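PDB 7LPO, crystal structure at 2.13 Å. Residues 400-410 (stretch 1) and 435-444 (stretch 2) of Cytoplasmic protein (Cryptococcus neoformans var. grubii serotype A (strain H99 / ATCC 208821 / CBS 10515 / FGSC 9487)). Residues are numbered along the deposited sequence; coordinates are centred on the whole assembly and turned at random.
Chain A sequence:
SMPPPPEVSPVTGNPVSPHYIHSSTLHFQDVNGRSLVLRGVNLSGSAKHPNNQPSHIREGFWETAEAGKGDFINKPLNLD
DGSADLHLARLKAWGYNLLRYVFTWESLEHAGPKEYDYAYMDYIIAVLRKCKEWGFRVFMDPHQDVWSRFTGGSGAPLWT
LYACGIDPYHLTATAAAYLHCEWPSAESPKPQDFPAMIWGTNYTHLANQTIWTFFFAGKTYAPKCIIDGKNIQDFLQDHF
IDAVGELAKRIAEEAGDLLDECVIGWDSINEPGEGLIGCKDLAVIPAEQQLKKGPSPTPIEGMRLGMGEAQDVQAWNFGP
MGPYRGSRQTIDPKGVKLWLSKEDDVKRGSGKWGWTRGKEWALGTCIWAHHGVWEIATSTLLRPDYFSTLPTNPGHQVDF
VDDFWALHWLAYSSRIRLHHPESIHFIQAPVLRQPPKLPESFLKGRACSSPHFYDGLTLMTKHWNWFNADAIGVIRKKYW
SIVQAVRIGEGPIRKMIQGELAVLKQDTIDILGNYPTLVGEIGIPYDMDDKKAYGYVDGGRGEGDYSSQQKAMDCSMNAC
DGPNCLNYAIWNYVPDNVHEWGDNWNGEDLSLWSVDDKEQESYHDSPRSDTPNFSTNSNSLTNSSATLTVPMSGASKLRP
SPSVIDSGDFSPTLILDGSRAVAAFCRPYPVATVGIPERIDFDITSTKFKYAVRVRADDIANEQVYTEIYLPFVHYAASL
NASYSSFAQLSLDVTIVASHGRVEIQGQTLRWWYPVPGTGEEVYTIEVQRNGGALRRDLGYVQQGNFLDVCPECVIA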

# COMPACT_ATOMS: atom_id res chain seq x y z
N PHE A 400 -4.74 19.65 -4.67
CA PHE A 400 -5.50 18.49 -4.21
C PHE A 400 -5.12 18.11 -2.78
O PHE A 400 -5.99 17.85 -1.94
CB PHE A 400 -5.29 17.30 -5.14
CG PHE A 400 -5.82 16.00 -4.60
CD1 PHE A 400 -7.17 15.80 -4.48
CD2 PHE A 400 -4.96 15.00 -4.19
CE1 PHE A 400 -7.67 14.62 -3.97
CE2 PHE A 400 -5.45 13.83 -3.68
CZ PHE A 400 -6.82 13.64 -3.57
N VAL A 401 -3.81 18.08 -2.49
CA VAL A 401 -3.36 17.55 -1.21
C VAL A 401 -3.70 18.51 -0.08
O VAL A 401 -4.14 18.08 0.99
CB VAL A 401 -1.85 17.26 -1.25
CG1 VAL A 401 -1.34 16.91 0.13
CG2 VAL A 401 -1.55 16.13 -2.21
N ASP A 402 -3.49 19.81 -0.29
CA ASP A 402 -3.71 20.76 0.81
C ASP A 402 -5.18 21.12 0.98
O ASP A 402 -5.63 21.36 2.10
CB ASP A 402 -2.92 22.06 0.60
CG ASP A 402 -1.46 21.83 0.28
OD1 ASP A 402 -0.89 20.80 0.72
OD2 ASP A 402 -0.88 22.69 -0.41
N ASP A 403 -5.94 21.18 -0.11
CA ASP A 403 -7.29 21.71 -0.04
C ASP A 403 -8.36 20.65 0.16
O ASP A 403 -9.43 20.97 0.69
CB ASP A 403 -7.62 22.50 -1.31
CG ASP A 403 -6.67 23.64 -1.55
OD1 ASP A 403 -6.09 24.14 -0.56
OD2 ASP A 403 -6.49 24.03 -2.73
N PHE A 404 -8.12 19.41 -0.27
CA PHE A 404 -9.17 18.40 -0.25
C PHE A 404 -8.75 17.14 0.48
O PHE A 404 -9.51 16.63 1.31
CB PHE A 404 -9.60 18.08 -1.68
CG PHE A 404 -10.19 19.25 -2.41
CD1 PHE A 404 -11.37 19.82 -1.98
CD2 PHE A 404 -9.58 19.78 -3.53
CE1 PHE A 404 -11.93 20.90 -2.64
CE2 PHE A 404 -10.14 20.88 -4.20
CZ PHE A 404 -11.32 21.42 -3.75
N TRP A 405 -7.56 16.62 0.20
CA TRP A 405 -7.11 15.44 0.92
C TRP A 405 -6.95 15.74 2.41
O TRP A 405 -7.40 14.97 3.27
CB TRP A 405 -5.81 14.90 0.34
CG TRP A 405 -5.37 13.70 1.12
CD1 TRP A 405 -5.80 12.41 0.97
CD2 TRP A 405 -4.47 13.69 2.22
NE1 TRP A 405 -5.20 11.59 1.89
CE2 TRP A 405 -4.38 12.35 2.68
CE3 TRP A 405 -3.71 14.67 2.86
CZ2 TRP A 405 -3.57 11.98 3.74
CZ3 TRP A 405 -2.90 14.29 3.92
CH2 TRP A 405 -2.84 12.96 4.34
N ALA A 406 -6.29 16.85 2.74
CA ALA A 406 -6.01 17.14 4.14
C ALA A 406 -7.30 17.32 4.93
O ALA A 406 -7.39 16.89 6.08
CB ALA A 406 -5.13 18.39 4.24
N LEU A 407 -8.31 17.94 4.31
CA LEU A 407 -9.58 18.13 4.99
C LEU A 407 -10.24 16.79 5.30
O LEU A 407 -10.76 16.59 6.40
CB LEU A 407 -10.50 18.99 4.12
CG LEU A 407 -11.84 19.41 4.71
CD1 LEU A 407 -11.72 20.03 6.08
CD2 LEU A 407 -12.51 20.38 3.73
N HIS A 408 -10.21 15.85 4.35
CA HIS A 408 -10.70 14.51 4.64
C HIS A 408 -9.90 13.89 5.78
O HIS A 408 -10.46 13.19 6.64
CB HIS A 408 -10.61 13.62 3.40
CG HIS A 408 -10.63 12.15 3.71
ND1 HIS A 408 -11.78 11.49 4.10
CD2 HIS A 408 -9.64 11.24 3.74
CE1 HIS A 408 -11.49 10.22 4.34
NE2 HIS A 408 -10.20 10.04 4.12
N TRP A 409 -8.59 14.14 5.81
CA TRP A 409 -7.74 13.50 6.82
C TRP A 409 -8.04 14.01 8.22
O TRP A 409 -7.94 13.24 9.18
CB TRP A 409 -6.27 13.72 6.50
CG TRP A 409 -5.39 13.10 7.55
CD1 TRP A 409 -4.94 11.81 7.60
CD2 TRP A 409 -4.90 13.74 8.74
NE1 TRP A 409 -4.19 11.61 8.72
CE2 TRP A 409 -4.15 12.78 9.44
CE3 TRP A 409 -5.02 15.02 9.27
CZ2 TRP A 409 -3.53 13.06 10.65
CZ3 TRP A 409 -4.41 15.30 10.47
CH2 TRP A 409 -3.67 14.33 11.15
N LEU A 410 -8.41 15.28 8.36
CA LEU A 410 -8.80 15.79 9.67
C LEU A 410 -10.00 15.03 10.21
O LEU A 410 -9.99 14.56 11.35
CB LEU A 410 -9.09 17.28 9.61
CG LEU A 410 -7.94 18.17 9.13
CD1 LEU A 410 -8.49 19.59 8.88
CD2 LEU A 410 -6.78 18.22 10.10
N PRO A 435 3.45 15.11 1.66
CA PRO A 435 2.34 15.37 2.57
C PRO A 435 2.15 16.86 2.75
O PRO A 435 3.08 17.65 2.50
CB PRO A 435 2.77 14.69 3.88
CG PRO A 435 4.25 14.71 3.83
CD PRO A 435 4.62 14.54 2.36
N PRO A 436 0.96 17.30 3.15
CA PRO A 436 0.77 18.70 3.52
C PRO A 436 1.30 18.93 4.93
O PRO A 436 1.60 18.00 5.67
CB PRO A 436 -0.75 18.89 3.46
CG PRO A 436 -1.27 17.53 3.91
CD PRO A 436 -0.22 16.49 3.52
N LYS A 437 1.41 20.20 5.29
CA LYS A 437 1.61 20.53 6.69
C LYS A 437 0.31 20.27 7.43
O LYS A 437 -0.75 20.78 7.04
CB LYS A 437 2.06 21.98 6.85
CG LYS A 437 3.53 22.17 6.46
CD LYS A 437 3.67 22.38 4.95
CE LYS A 437 3.17 23.76 4.63
NZ LYS A 437 2.72 24.03 3.24
N LEU A 438 0.37 19.45 8.45
CA LEU A 438 -0.79 19.08 9.23
C LEU A 438 -0.67 19.64 10.64
O LEU A 438 0.43 19.68 11.20
CB LEU A 438 -0.95 17.56 9.29
CG LEU A 438 -1.29 16.87 7.96
CD1 LEU A 438 -1.21 15.36 8.13
CD2 LEU A 438 -2.65 17.28 7.44
N PRO A 439 -1.77 20.09 11.24
CA PRO A 439 -1.67 20.81 12.52
C PRO A 439 -1.31 19.89 13.67
O PRO A 439 -1.75 18.74 13.73
CB PRO A 439 -3.06 21.42 12.69
CG PRO A 439 -3.98 20.43 11.98
CD PRO A 439 -3.17 19.91 10.80
N GLU A 440 -0.51 20.41 14.60
CA GLU A 440 -0.20 19.67 15.81
C GLU A 440 -1.44 19.44 16.66
O GLU A 440 -1.48 18.49 17.45
CB GLU A 440 0.86 20.40 16.64
CG GLU A 440 2.30 19.98 16.39
CD GLU A 440 2.51 18.46 16.42
OE1 GLU A 440 3.12 17.94 15.46
OE2 GLU A 440 2.05 17.80 17.38
N SER A 441 -2.47 20.29 16.52
CA SER A 441 -3.71 20.08 17.26
C SER A 441 -4.36 18.75 16.90
O SER A 441 -5.22 18.27 17.65
CB SER A 441 -4.70 21.23 17.01
OG SER A 441 -4.77 21.58 15.64
N PHE A 442 -4.00 18.16 15.76
CA PHE A 442 -4.47 16.84 15.37
C PHE A 442 -3.39 15.77 15.45
O PHE A 442 -3.69 14.62 15.78
CB PHE A 442 -5.03 16.87 13.94
CG PHE A 442 -6.35 17.57 13.82
CD1 PHE A 442 -6.44 18.94 14.00
CD2 PHE A 442 -7.51 16.86 13.52
CE1 PHE A 442 -7.66 19.59 13.89
CE2 PHE A 442 -8.72 17.50 13.41
CZ PHE A 442 -8.80 18.86 13.60
N LEU A 443 -2.14 16.11 15.14
CA LEU A 443 -1.06 15.14 15.27
C LEU A 443 -0.79 14.81 16.73
O LEU A 443 -0.70 13.64 17.11
CB LEU A 443 0.20 15.69 14.61
CG LEU A 443 0.16 15.87 13.09
CD1 LEU A 443 1.48 16.46 12.61
CD2 LEU A 443 -0.12 14.56 12.41
N LYS A 444 -0.64 15.85 17.57
CA LYS A 444 -0.48 15.71 19.01
C LYS A 444 0.70 14.81 19.37
O LYS A 444 0.62 14.00 20.29
CB LYS A 444 -1.77 15.18 19.65
CG LYS A 444 -2.95 16.15 19.61
CD LYS A 444 -4.12 15.64 20.47
CE LYS A 444 -5.29 16.62 20.47
NZ LYS A 444 -6.52 16.05 21.11
O HOH W 1 0.56 22.06 3.47

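Two leucine methyl groups sit almost squarely on aromatic faces, and the two stretches exchange roles in doing so. Leu 438 CD1 of stretch 2 lies 3.8 Å from the centroid of the Trp 409 six-membered ring, 4° off the ring normal; Leu 410 CD2 of stretch 1 lies 3.7 Å from the centroid of the Phe 442 ring, 9° off its normal. Both are CH-pi contacts, in which a weakly polarized C-H group meets the electron-rich face of a ring. No direct hydrogen bond crosses the contact, which buries 488 Å² in total and is held chiefly by apolar packing.

The helix of stretch 1 presents Val 401, Trp 405, Ala 406 and Trp 409, whose CA-to-CB bonds all point toward stretch 2. At its start, where a wider pi-type turn spans 400-405, Pro 436 packs against three of these residues: its CD is 3.6 Å from Val 401 CG1 and 3.5 Å from Trp 405 CZ3, and its CG is 4.0 Å from Ala 406 CB. The small Ala 406 side chain also meets Leu 438, with CB 4.2 Å from Leu 438 CD2.

Farther along, Trp 409 reaches the short helix 440-443. Its CZ3 approaches Phe 442 CB at 3.9 Å and its CH2 approaches Leu 443 CD2 at 3.8 Å, both obliquely to the indole. Leu 410 CD2, besides covering the Phe 442 ring, touches Pro 439 CG at 4.0 Å; Pro 439 occupies the N-cap position of that helix.

The polar link is indirect and lies at the exposed Asp 402 end. Water 1 accepts hydrogen bonds from Lys 437 N (2.7 Å) and Lys 437 NZ (2.9 Å) and donates a weak one to Asp 402 OD1 (3.4 Å), bridging the two stretches.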